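Local atomic coordinates of GCN5-related N-acetyltransferase (Brucella melitensis biovar Abortus, PDB entry 4J3G), a protein that probably catalyses the transfer of an acetyl group from acetyl-coenzyme A to an amine, perhaps the N-terminal alanine of a ribosomal protein. Residues V136-A141 with F180-L185; A89-F94 with A125-E130. All coordinates share one frame; numbering follows the deposited sequence.

How the contacts relate
Following the chain from its N terminus, strand 84-93 comes first, and contact 2 closes when helix 119-133 packs on it after 30 intervening residues that include strand 103-110. Only then does contact 1 open, on strand 138-144, which follows the helix directly. It closes with strand 174-184, after 38 residues carrying helix 148-156 and all of strand 160-171. The two loops therefore run in series, neither nested nor crossed. Their centres lie about 10 Å apart and they touch: V136 packs on Y91, and I128 of the helix packs on L139 and K183. Together they tie helix 119-133 to strands 84-93, 138-144 and 174-184 of one mixed sheet.

Contact 1: V136-A141 with F180-L185; sequences VHVLIA and FMQKIL
H137 and I184 meet through their first torsions: CG of H137 stands anti to the backbone N (chi1 -172°), and CG2 of I184 takes the corresponding position on its own residue. The two side chains then run side by side in the same direction, and CG2 of I184 lies over one imidazole face, 4.1 Å from the ring centroid of H137, a CH-pi contact. At I140, chi2 of -68° brings CD1 to 3.6 Å from CB of Q182. The other branch of I140, CG2, reaches CD1 of F180 at 3.6 Å. F180 also presents its ring edge, in plane, to the carbonyl oxygen of A141. Q182 is extended beyond CG, and its NE2 comes 3.6 Å from CG1 of V138.

The backbones pair antiparallel through five hydrogen bonds. L139 and K183 exchange two, as do A141 and M181. At the C terminus L185 N donates to H137 O over 2.8 Å at a nearly linear 175°. L139 O is doubly engaged, accepting K183 N at 2.9 Å and a CA-H contact from Q182 CA at 3.1 Å. On the side of L139 and K183, CD1 of L139 and CD1 of L185 meet at 4.1 Å, and helix 119-133 covers them with I128 and A131; K183 NZ bonds to Q157 O.

V138, I140 and Q182 pack on the second subunit, whose K166 N bonds to Q182 OE1; its Q167 bonds to H137 NE2 and its W175 stacks on the imidazole. The helix side is thus mainly apolar, while the other mixes packing with hydrogen bonds that should restrict rotation of the imidazole and the amide.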
loop_
_atom_site.group_PDB
_atom_site.type_symbol
_atom_site.label_atom_id
_atom_site.label_comp_id
_atom_site.label_asym_id
_atom_site.label_seq_id
_atom_site.Cartn_x
_atom_site.Cartn_y
_atom_site.Cartn_z
ATOM N N VAL A 136 12.641 9.089 9.312
ATOM C CA VAL A 136 11.534 8.910 8.354
ATOM C C VAL A 136 11.407 10.158 7.508
ATOM O O VAL A 136 11.499 11.256 8.022
ATOM C CB VAL A 136 10.207 8.634 9.063
ATOM C CG1 VAL A 136 9.058 8.509 8.057
ATOM C CG2 VAL A 136 10.316 7.369 9.937
ATOM N N HIS A 137 11.223 9.996 6.202
ATOM C CA HIS A 137 11.014 11.139 5.337
ATOM C C HIS A 137 9.565 11.513 5.207
ATOM O O HIS A 137 9.215 12.706 5.201
ATOM C CB HIS A 137 11.623 10.883 3.934
ATOM C CG HIS A 137 11.619 12.088 3.048
ATOM N ND1 HIS A 137 12.297 13.251 3.368
ATOM C CD2 HIS A 137 10.954 12.345 1.907
ATOM C CE1 HIS A 137 12.056 14.164 2.448
ATOM N NE2 HIS A 137 11.265 13.634 1.534
ATOM N N VAL A 138 8.707 10.532 4.996
ATOM C CA VAL A 138 7.273 10.789 4.847
ATOM C C VAL A 138 6.475 9.897 5.765
ATOM O O VAL A 138 6.679 8.678 5.774
ATOM C CB VAL A 138 6.757 10.519 3.395
ATOM C CG1 VAL A 138 5.283 10.909 3.278
ATOM C CG2 VAL A 138 7.565 11.272 2.390
ATOM N N LEU A 139 5.526 10.498 6.511
ATOM C CA LEU A 139 4.440 9.748 7.147
ATOM C C LEU A 139 3.155 9.773 6.328
ATOM O O LEU A 139 2.711 10.817 5.847
ATOM C CB LEU A 139 4.127 10.270 8.562
ATOM C CG LEU A 139 5.286 10.078 9.570
ATOM C CD1 LEU A 139 5.046 10.982 10.787
ATOM C CD2 LEU A 139 5.407 8.624 9.949
ATOM N N ILE A 140 2.575 8.604 6.166
ATOM C CA ILE A 140 1.291 8.461 5.485
ATOM C C ILE A 140 0.196 8.040 6.462
ATOM O O ILE A 140 0.412 7.148 7.280
ATOM C CB ILE A 140 1.422 7.412 4.384
ATOM C CG1 ILE A 140 2.487 7.827 3.362
ATOM C CG2 ILE A 140 0.093 7.217 3.655
ATOM C CD1 ILE A 140 2.113 9.034 2.540
ATOM N N ALA A 141 -0.996 8.658 6.347
ATOM C CA ALA A 141 -2.194 8.214 7.060
ATOM C C ALA A 141 -3.209 7.786 5.995
ATOM O O ALA A 141 -3.437 8.501 5.048
ATOM C CB ALA A 141 -2.751 9.318 7.925
ATOM N N PHE A 180 -5.910 9.256 1.616
ATOM C CA PHE A 180 -4.536 9.331 2.031
ATOM C C PHE A 180 -4.182 10.790 2.391
ATOM O O PHE A 180 -4.546 11.736 1.666
ATOM C CB PHE A 180 -3.594 8.826 0.923
ATOM C CG PHE A 180 -3.421 7.326 0.858
ATOM C CD1 PHE A 180 -3.054 6.599 1.957
ATOM C CD2 PHE A 180 -3.545 6.656 -0.357
ATOM C CE1 PHE A 180 -2.842 5.223 1.884
ATOM C CE2 PHE A 180 -3.350 5.283 -0.431
ATOM C CZ PHE A 180 -2.989 4.574 0.696
ATOM N N MET A 181 -3.474 10.951 3.515
ATOM C CA MET A 181 -2.821 12.184 3.904
ATOM C C MET A 181 -1.390 11.906 4.148
ATOM O O MET A 181 -1.012 10.765 4.453
ATOM C CB MET A 181 -3.410 12.779 5.218
ATOM C CG MET A 181 -4.909 12.967 5.144
ATOM S SD MET A 181 -5.640 13.717 6.593
ATOM C CE MET A 181 -5.232 15.417 6.281
ATOM N N GLN A 182 -0.582 12.953 4.073
ATOM C CA GLN A 182 0.868 12.776 4.228
ATOM C C GLN A 182 1.436 13.963 4.951
ATOM O O GLN A 182 0.895 15.119 4.886
ATOM C CB GLN A 182 1.604 12.603 2.873
ATOM C CG GLN A 182 1.698 13.856 2.036
ATOM C CD GLN A 182 2.552 13.674 0.791
ATOM O OE1 GLN A 182 2.074 13.847 -0.286
ATOM N NE2 GLN A 182 3.807 13.296 0.966
ATOM N N LYS A 183 2.566 13.694 5.591
ATOM C CA LYS A 183 3.390 14.729 6.237
ATOM C C LYS A 183 4.868 14.469 5.851
ATOM O O LYS A 183 5.383 13.394 6.079
ATOM C CB LYS A 183 3.231 14.695 7.757
ATOM C CG LYS A 183 3.888 15.876 8.462
ATOM C CD LYS A 183 3.808 15.817 9.987
ATOM C CE LYS A 183 4.688 16.894 10.646
ATOM N NZ LYS A 183 4.257 18.276 10.311
ATOM N N ILE A 184 5.534 15.462 5.284
ATOM C CA ILE A 184 6.962 15.307 4.900
ATOM C C ILE A 184 7.792 15.859 6.045
ATOM O O ILE A 184 7.584 16.989 6.500
ATOM C CB ILE A 184 7.333 16.028 3.558
ATOM C CG1 ILE A 184 6.572 15.406 2.380
ATOM C CG2 ILE A 184 8.837 15.927 3.266
ATOM C CD1 ILE A 184 6.714 16.155 1.074
ATOM N N LEU A 185 8.704 15.060 6.528
ATOM C CA LEU A 185 9.496 15.401 7.678
ATOM C C LEU A 185 10.849 15.970 7.209
ATOM O O LEU A 185 11.611 16.535 7.985
ATOM C CB LEU A 185 9.699 14.181 8.549
ATOM C CG LEU A 185 8.434 13.488 9.068
ATOM C CD1 LEU A 185 8.790 12.348 9.997
ATOM C CD2 LEU A 185 7.534 14.479 9.786
ATOM O OXT LEU A 185 11.202 15.930 6.045
#

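Contact 2: A89-F94 with A125-E130; sequences ASYGPF and AELIEE
L127 reaches from the helix to A89, S90 and Y91 on the strand and supplies the close contacts on the helix side. Its CB leaves the helix toward the strand, and the first torsion (chi1 -160°) sets CG anti to the backbone N. CG lies 3.9 Å from CD2 of Y91, near the ring plane, so the leucine meets the edge of the ring. Beyond it the branches part. CD1 stands out of the ring plane, 4.0 Å from CD2 of Y91, and comes 4.2 Å from CA of S90. CD2 turns to the backbone, 3.3 Å from the carbonyl oxygen of S90, and also packs 3.9 Å from CB of A89. The contact is buried and, apart from the S90 carbonyl, made chiefly by side-chain carbons. The acid of E130 turns elsewhere, to a salt bridge with R134, while S90 OG bonds to P75 O and R69 NE.

The segment axes approach to 8.8 Å, with their N-to-C directions 37° apart. L77 and L106, on the strands flanking 84-93, also touch L127. A helix laid over the central sheet in this way, linking parallel strands 103-110 and 138-144 in a beta-alpha-beta crossover, is characteristic of the GNAT acetyltransferase fold.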
loop_
_atom_site.group_PDB
_atom_site.type_symbol
_atom_site.label_atom_id
_atom_site.label_comp_id
_atom_site.label_asym_id
_atom_site.label_seq_id
_atom_site.Cartn_x
_atom_site.Cartn_y
_atom_site.Cartn_z
ATOM N N ALA A 89 -0.169 3.970 19.525
ATOM C CA ALA A 89 0.156 4.403 18.147
ATOM C C ALA A 89 1.407 3.737 17.648
ATOM O O ALA A 89 2.356 3.449 18.416
ATOM C CB ALA A 89 0.335 5.932 18.056
ATOM N N SER A 90 1.446 3.516 16.342
ATOM C CA SER A 90 2.639 2.978 15.758
ATOM C C SER A 90 2.743 3.374 14.298
ATOM O O SER A 90 1.858 4.008 13.734
ATOM C CB SER A 90 2.659 1.450 15.921
ATOM O OG SER A 90 3.956 0.936 15.640
ATOM N N TYR A 91 3.881 3.040 13.707
ATOM C CA TYR A 91 4.023 3.120 12.249
ATOM C C TYR A 91 4.848 1.976 11.755
ATOM O O TYR A 91 5.607 1.351 12.521
ATOM C CB TYR A 91 4.570 4.447 11.782
ATOM C CG TYR A 91 5.967 4.759 12.138
ATOM C CD1 TYR A 91 7.053 4.132 11.483
ATOM C CD2 TYR A 91 6.254 5.751 13.058
ATOM C CE1 TYR A 91 8.356 4.444 11.824
ATOM C CE2 TYR A 91 7.559 6.077 13.368
ATOM C CZ TYR A 91 8.595 5.433 12.754
ATOM O OH TYR A 91 9.902 5.761 13.113
ATOM N N GLY A 92 4.614 1.631 10.481
ATOM C CA GLY A 92 5.337 0.553 9.826
ATOM C C GLY A 92 5.472 0.837 8.338
ATOM O O GLY A 92 5.204 1.937 7.878
ATOM N N PRO A 93 5.898 -0.144 7.583
ATOM C CA PRO A 93 6.189 0.114 6.203
ATOM C C PRO A 93 4.951 0.531 5.410
ATOM O O PRO A 93 3.864 -0.002 5.631
ATOM C CB PRO A 93 6.695 -1.251 5.694
ATOM C CG PRO A 93 7.159 -1.962 6.900
ATOM C CD PRO A 93 6.271 -1.514 8.003
ATOM N N PHE A 94 5.096 1.547 4.569
ATOM C CA PHE A 94 3.986 1.989 3.710
ATOM C C PHE A 94 3.764 0.988 2.572
ATOM O O PHE A 94 2.641 0.504 2.356
ATOM C CB PHE A 94 4.271 3.386 3.146
ATOM C CG PHE A 94 3.297 3.817 2.093
ATOM C CD1 PHE A 94 1.937 3.805 2.346
ATOM C CD2 PHE A 94 3.738 4.171 0.840
ATOM C CE1 PHE A 94 1.041 4.208 1.377
ATOM C CE2 PHE A 94 2.844 4.552 -0.144
ATOM C CZ PHE A 94 1.502 4.549 0.119
ATOM N N ALA A 125 1.239 13.445 17.882
ATOM C CA ALA A 125 2.316 14.393 18.022
ATOM C C ALA A 125 3.608 13.716 18.451
ATOM O O ALA A 125 4.675 14.059 17.951
ATOM C CB ALA A 125 1.949 15.517 18.982
ATOM N N GLU A 126 3.536 12.786 19.386
ATOM C CA GLU A 126 4.758 12.132 19.876
ATOM C C GLU A 126 5.321 11.145 18.853
ATOM O O GLU A 126 6.541 11.043 18.660
ATOM C CB GLU A 126 4.503 11.424 21.205
ATOM C CG GLU A 126 5.780 10.838 21.829
ATOM C CD GLU A 126 6.970 11.808 21.883
ATOM O OE1 GLU A 126 6.792 13.024 22.241
ATOM O OE2 GLU A 126 8.095 11.334 21.606
ATOM N N LEU A 127 4.436 10.439 18.157
ATOM C CA LEU A 127 4.894 9.536 17.113
ATOM C C LEU A 127 5.648 10.280 16.005
ATOM O O LEU A 127 6.642 9.774 15.477
ATOM C CB LEU A 127 3.714 8.797 16.490
ATOM C CG LEU A 127 4.062 7.501 15.732
ATOM C CD1 LEU A 127 4.736 6.499 16.651
ATOM C CD2 LEU A 127 2.801 6.871 15.152
ATOM N N ILE A 128 5.150 11.452 15.606
ATOM C CA ILE A 128 5.809 12.284 14.636
ATOM C C ILE A 128 7.243 12.616 15.102
ATOM O O ILE A 128 8.177 12.591 14.314
ATOM C CB ILE A 128 5.038 13.627 14.403
ATOM C CG1 ILE A 128 3.767 13.378 13.589
ATOM C CG2 ILE A 128 5.894 14.641 13.701
ATOM C CD1 ILE A 128 2.814 14.578 13.533
ATOM N N GLU A 129 7.408 12.960 16.365
ATOM C CA GLU A 129 8.768 13.290 16.842
ATOM C C GLU A 129 9.689 12.079 16.776
ATOM O O GLU A 129 10.868 12.219 16.415
ATOM C CB GLU A 129 8.749 13.818 18.285
ATOM C CG GLU A 129 7.934 15.095 18.462
ATOM C CD GLU A 129 8.404 16.249 17.585
ATOM O OE1 GLU A 129 9.625 16.334 17.270
ATOM O OE2 GLU A 129 7.544 17.057 17.161
ATOM N N GLU A 130 9.169 10.911 17.154
ATOM C CA GLU A 130 9.933 9.638 17.029
ATOM C C GLU A 130 10.310 9.354 15.590
ATOM O O GLU A 130 11.447 8.987 15.293
ATOM C CB GLU A 130 9.151 8.471 17.561
ATOM C CG GLU A 130 9.130 8.350 19.061
ATOM C CD GLU A 130 10.353 7.629 19.624
ATOM O OE1 GLU A 130 11.304 7.294 18.847
ATOM O OE2 GLU A 130 10.339 7.398 20.849
#